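Local coordinates for protein succinylglutamate desuccinylase (Chromobacterium violaceum, PDB 1YW4) that probably hydrolyses N-succinylglutamate to succinate and glutamate, the last step of arginine breakdown by the AST pathway, using one zinc ion per subunit, at residues Asp104-Phe109 with His145-Thr150; Asn110-Arg115 with Pro194-Ser199. All coordinates share one frame; numbering follows the deposited sequence.

Contact 1 of 2, residues Asp104-Phe109 with His145-Thr150; sequences DMNRLF and HYDLHT. With ZN (zinc ion), chain C.
His149 and Asn106 meet beside the zinc ion of an AspA/AstE hydrolase, a family of the zinc exopeptidase fold. His149 lies on strand 143-151. Its CB is 3.5 Å from the zinc and does not bind it. Its CG is anti to the carbonyl carbon (chi1 -66°), which swings the ring toward the loop 104-109. ND1 then binds zinc at 2.3 Å. On the other branch of the ring, CD2 of His149 has Asp147 O at its edge, in the ring plane, at 3.4 Å. CE1 faces the loop, and ND2 of Asn106 lies 3.7 Å from this CE1. The amide and ring planes are 28° apart, and the approach is oblique. At the far end of the ring, NE2 gives a nearly straight hydrogen bond of 2.6 Å to OD2 of Asp147. The acceptor lies in the ring plane, while the donor stands well above the carboxylate plane. This His-carboxylate pair fixes the rotation of the ring and probably makes the imidazole a stronger zinc ligand. Asp147 OD1 is held in turn by Ser52.

Asn106 adds a second layer. Its OD1 accepts from Phe198 N, so the amide is anchored outside the pair of segments. Its ND2 stays 4.0 Å from Asp147 OD2, and water 1 bridges the two. The water donates to OD2 but is held only weakly by ND2. The loop hydrogen-bonds to one zinc ligand, His56, through Asp104 OD1, and packs against a second, His149. Glu59 is the third. Water 2 also binds the zinc, at 2.3 Å, and donates a hydrogen bond of 2.7 Å to Thr150 O.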
# COMPACT_ATOMS: atom_id res chain seq x y z
N ASP A 104 -3.58 18.58 -25.04
CA ASP A 104 -2.61 17.53 -24.74
C ASP A 104 -3.14 16.19 -25.28
O ASP A 104 -4.13 15.66 -24.78
CB ASP A 104 -2.42 17.43 -23.21
CG ASP A 104 -1.31 16.46 -22.81
OD1 ASP A 104 -1.11 15.44 -23.50
OD2 ASP A 104 -0.64 16.72 -21.79
N MSE A 105 -2.48 15.66 -26.30
CA MSE A 105 -2.93 14.41 -26.89
C MSE A 105 -2.94 13.27 -25.89
O MSE A 105 -3.79 12.38 -25.97
CB MSE A 105 -2.08 14.03 -28.10
CG MSE A 105 -2.58 12.79 -28.85
SE MSE A 105 -1.70 12.57 -30.56
CE MSE A 105 -2.61 13.98 -31.51
N ASN A 106 -2.01 13.27 -24.93
CA ASN A 106 -2.04 12.17 -23.99
C ASN A 106 -3.12 12.33 -22.94
O ASN A 106 -3.08 11.73 -21.87
CB ASN A 106 -0.68 11.94 -23.33
CG ASN A 106 -0.40 10.45 -23.16
OD1 ASN A 106 -0.96 9.63 -23.89
ND2 ASN A 106 0.46 10.10 -22.22
N ARG A 107 -4.10 13.16 -23.27
CA ARG A 107 -5.26 13.36 -22.42
C ARG A 107 -6.47 13.09 -23.33
O ARG A 107 -7.62 13.24 -22.91
CB ARG A 107 -5.33 14.79 -21.90
CG ARG A 107 -4.31 15.13 -20.83
CD ARG A 107 -4.55 16.53 -20.30
NE ARG A 107 -5.93 16.67 -19.81
CZ ARG A 107 -6.52 17.84 -19.59
NH1 ARG A 107 -7.78 17.87 -19.15
NH2 ARG A 107 -5.87 18.97 -19.81
N LEU A 108 -6.20 12.69 -24.58
CA LEU A 108 -7.28 12.43 -25.53
C LEU A 108 -7.51 10.97 -25.92
O LEU A 108 -8.36 10.67 -26.77
CB LEU A 108 -7.06 13.25 -26.80
CG LEU A 108 -7.23 14.77 -26.64
CD1 LEU A 108 -6.84 15.46 -27.93
CD2 LEU A 108 -8.68 15.10 -26.27
N PHE A 109 -6.75 10.06 -25.31
CA PHE A 109 -6.92 8.64 -25.58
C PHE A 109 -7.98 8.05 -24.66
O PHE A 109 -8.59 8.77 -23.85
CB PHE A 109 -5.59 7.89 -25.42
CG PHE A 109 -4.57 8.22 -26.48
CD1 PHE A 109 -3.54 9.14 -26.22
CD2 PHE A 109 -4.64 7.63 -27.74
CE1 PHE A 109 -2.60 9.46 -27.21
CE2 PHE A 109 -3.71 7.94 -28.74
CZ PHE A 109 -2.69 8.86 -28.47
N HIS A 145 3.76 -2.53 -25.83
CA HIS A 145 3.64 -1.12 -26.18
C HIS A 145 4.43 -0.22 -25.24
O HIS A 145 4.18 -0.20 -24.04
CB HIS A 145 2.17 -0.70 -26.16
CG HIS A 145 1.97 0.76 -26.42
ND1 HIS A 145 2.87 1.53 -27.12
CD2 HIS A 145 0.94 1.58 -26.11
CE1 HIS A 145 2.41 2.76 -27.23
NE2 HIS A 145 1.24 2.82 -26.62
N TYR A 146 5.39 0.52 -25.79
CA TYR A 146 6.17 1.44 -24.99
C TYR A 146 5.94 2.81 -25.58
O TYR A 146 6.28 3.08 -26.74
CB TYR A 146 7.66 1.08 -25.04
CG TYR A 146 7.93 -0.34 -24.60
CD1 TYR A 146 7.75 -0.74 -23.27
CD2 TYR A 146 8.30 -1.31 -25.53
CE1 TYR A 146 7.94 -2.07 -22.88
CE2 TYR A 146 8.49 -2.64 -25.16
CZ TYR A 146 8.31 -3.01 -23.84
OH TYR A 146 8.48 -4.33 -23.48
N ASP A 147 5.29 3.65 -24.79
CA ASP A 147 5.02 5.01 -25.21
C ASP A 147 6.17 5.79 -24.57
O ASP A 147 6.26 5.92 -23.35
CB ASP A 147 3.65 5.45 -24.67
CG ASP A 147 3.27 6.83 -25.15
OD1 ASP A 147 3.72 7.20 -26.26
OD2 ASP A 147 2.53 7.53 -24.42
N LEU A 148 7.06 6.28 -25.43
CA LEU A 148 8.28 6.99 -25.03
C LEU A 148 8.13 8.50 -24.84
O LEU A 148 7.71 9.21 -25.74
CB LEU A 148 9.37 6.71 -26.07
CG LEU A 148 9.42 5.26 -26.56
CD1 LEU A 148 10.60 5.06 -27.52
CD2 LEU A 148 9.56 4.34 -25.35
N HIS A 149 8.52 8.98 -23.66
CA HIS A 149 8.42 10.39 -23.31
C HIS A 149 9.68 10.93 -22.64
O HIS A 149 10.55 10.16 -22.21
CB HIS A 149 7.26 10.60 -22.32
CG HIS A 149 5.90 10.31 -22.88
ND1 HIS A 149 4.97 11.30 -23.13
CD2 HIS A 149 5.30 9.14 -23.22
CE1 HIS A 149 3.86 10.76 -23.60
NE2 HIS A 149 4.04 9.45 -23.66
N THR A 150 9.79 12.25 -22.58
CA THR A 150 10.87 12.93 -21.86
C THR A 150 10.12 14.09 -21.20
O THR A 150 8.94 14.30 -21.48
CB THR A 150 12.05 13.44 -22.76
OG1 THR A 150 11.55 14.12 -23.92
CG2 THR A 150 12.96 12.28 -23.17
ZN ZN C . 5.33 13.48 -22.39
O HOH W 1 0.95 6.79 -22.51
O HOH W 2 6.50 13.70 -20.39

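Contact 2 of 2, residues Asn110-Arg115 with Pro194-Ser199; sequences NGAHAR and PANTFS
Asn110 and Asn196 meet through their amides where two loops of the AspA/AstE catalytic domain run together near the surface. One loop leads into the 3-10 turn 112-115. The other leads into helix 198-205. In the first shell, Asn110 ND2 gives a weak hydrogen bond of 3.3 Å to Asn196 OD1. The N-H points well at the oxygen (162°), so the weakness lies in the length. The two amide planes are 26° apart, nearly coplanar. Asn110 CB packs 3.5 Å from Ala195 O, and its amide continues past the same carbonyl. Ala112 fills the next position. Its methyl CB sits 3.7 Å from Asn196 CG and also touches Asn196 CB.

Water 3 bridges the two segments, between the backbone O of Asn110 and Asn196 OD1. It donates to both, at 2.7 Å to Asn110 O and 3.0 Å to Asn196 OD1. Asn196 OD1 therefore takes two donors, one direct and one from water. The side chain of Asn196 has CG beside its backbone N (chi1 -60°), which carries the amide over to Ala112 and Asn110.

Further out, the two segments are held by different neighbours. Gly111 has positive phi, at which a CB would jam against the carbonyl oxygen of Asn110. Its N is bound by Glu129 of helix 120-137. Its O lies over the centre of one face of the His113 ring, and His113 ND1 donates to Leu108 O. In segment 194-199, Thr197 is the N-cap of helix 198-205, and its OG1 accepts from Tyr200 N. Back in the 3-10 turn, Gly111 O accepts from Ala114 N at 3.1 Å.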
# COMPACT_ATOMS: atom_id res chain seq x y z
N ASN A 110 -8.20 6.74 -24.77
CA ASN A 110 -9.21 6.04 -23.98
C ASN A 110 -10.58 6.60 -24.32
O ASN A 110 -11.49 6.60 -23.49
CB ASN A 110 -8.92 6.18 -22.47
CG ASN A 110 -9.87 5.35 -21.61
OD1 ASN A 110 -10.16 4.20 -21.93
ND2 ASN A 110 -10.34 5.93 -20.51
N GLY A 111 -10.71 7.08 -25.55
CA GLY A 111 -11.98 7.62 -26.02
C GLY A 111 -12.25 9.08 -25.68
O GLY A 111 -13.24 9.64 -26.14
N ALA A 112 -11.37 9.69 -24.89
CA ALA A 112 -11.54 11.08 -24.49
C ALA A 112 -11.57 12.07 -25.65
O ALA A 112 -12.04 13.21 -25.50
CB ALA A 112 -10.45 11.47 -23.50
N HIS A 113 -11.08 11.65 -26.81
CA HIS A 113 -11.07 12.51 -27.99
C HIS A 113 -12.50 12.88 -28.41
O HIS A 113 -12.72 13.90 -29.05
CB HIS A 113 -10.35 11.81 -29.16
CG HIS A 113 -10.83 10.42 -29.41
ND1 HIS A 113 -10.20 9.31 -28.90
CD2 HIS A 113 -11.91 9.96 -30.10
CE1 HIS A 113 -10.87 8.22 -29.26
NE2 HIS A 113 -11.91 8.59 -29.98
N ALA A 114 -13.46 12.03 -28.05
CA ALA A 114 -14.85 12.29 -28.41
C ALA A 114 -15.35 13.62 -27.84
O ALA A 114 -16.13 14.32 -28.48
CB ALA A 114 -15.73 11.15 -27.93
N ARG A 115 -14.88 13.97 -26.64
CA ARG A 115 -15.28 15.22 -26.00
C ARG A 115 -14.87 16.48 -26.76
O ARG A 115 -15.46 17.55 -26.56
CB ARG A 115 -14.72 15.30 -24.57
CG ARG A 115 -15.44 14.44 -23.54
CD ARG A 115 -15.19 12.96 -23.75
NE ARG A 115 -15.98 12.14 -22.83
CZ ARG A 115 -15.91 10.81 -22.76
NH1 ARG A 115 -16.67 10.15 -21.89
NH2 ARG A 115 -15.07 10.14 -23.54
N PRO A 194 -8.32 4.47 -14.06
CA PRO A 194 -8.19 4.62 -15.52
C PRO A 194 -7.70 6.01 -15.89
O PRO A 194 -8.00 6.99 -15.19
CB PRO A 194 -9.62 4.36 -16.01
CG PRO A 194 -10.46 4.84 -14.86
CD PRO A 194 -9.72 4.26 -13.68
N ALA A 195 -6.95 6.10 -16.98
CA ALA A 195 -6.42 7.37 -17.46
C ALA A 195 -6.64 7.49 -18.96
O ALA A 195 -6.83 6.50 -19.64
CB ALA A 195 -4.93 7.50 -17.14
N ASN A 196 -6.60 8.72 -19.46
CA ASN A 196 -6.81 8.95 -20.88
C ASN A 196 -5.50 8.99 -21.64
O ASN A 196 -5.32 9.80 -22.54
CB ASN A 196 -7.59 10.25 -21.07
CG ASN A 196 -8.93 10.19 -20.38
OD1 ASN A 196 -9.64 9.20 -20.49
ND2 ASN A 196 -9.28 11.25 -19.65
N THR A 197 -4.61 8.09 -21.25
CA THR A 197 -3.29 7.98 -21.86
C THR A 197 -3.24 6.87 -22.90
O THR A 197 -4.06 5.96 -22.91
CB THR A 197 -2.22 7.68 -20.81
OG1 THR A 197 -2.56 6.47 -20.14
CG2 THR A 197 -2.13 8.81 -19.81
N PHE A 198 -2.27 6.96 -23.80
CA PHE A 198 -2.15 5.97 -24.84
C PHE A 198 -1.83 4.59 -24.25
O PHE A 198 -2.39 3.58 -24.67
CB PHE A 198 -1.06 6.40 -25.84
CG PHE A 198 -1.14 5.70 -27.17
CD1 PHE A 198 -2.30 5.03 -27.56
CD2 PHE A 198 -0.05 5.72 -28.04
CE1 PHE A 198 -2.38 4.38 -28.80
CE2 PHE A 198 -0.12 5.08 -29.28
CZ PHE A 198 -1.29 4.40 -29.66
N SER A 199 -0.95 4.55 -23.24
CA SER A 199 -0.59 3.27 -22.64
C SER A 199 -1.77 2.62 -21.91
O SER A 199 -1.85 1.39 -21.80
CB SER A 199 0.61 3.42 -21.68
OG SER A 199 0.28 4.19 -20.55
O HOH W 3 -12.29 8.43 -21.60

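Contacts 1 and 2 are neighbours, with centres about 10 Å apart. Segment 104-109 runs straight into 110-115, so a single loop serves both. Segment 194-199 supports it in each case. Phe109 N is probably hydrogen-bonded to Asn196 O at 3.1 Å, and the Asn106 OD1 to Phe198 N distance is 3.0 Å. The Phe198 ring stacks on Phe109 and meets His145 edge to face, which ties contact 2 to both segments of contact 1. Contact 1 holds a zinc ligand. Contact 2 lies further out, with the side chain of Ala195 about 13 Å from the zinc. Its Ser199 OG is hydrogen-bonded to Thr212 OG1, and the side chain of the zinc ligand His149 packs on Thr212.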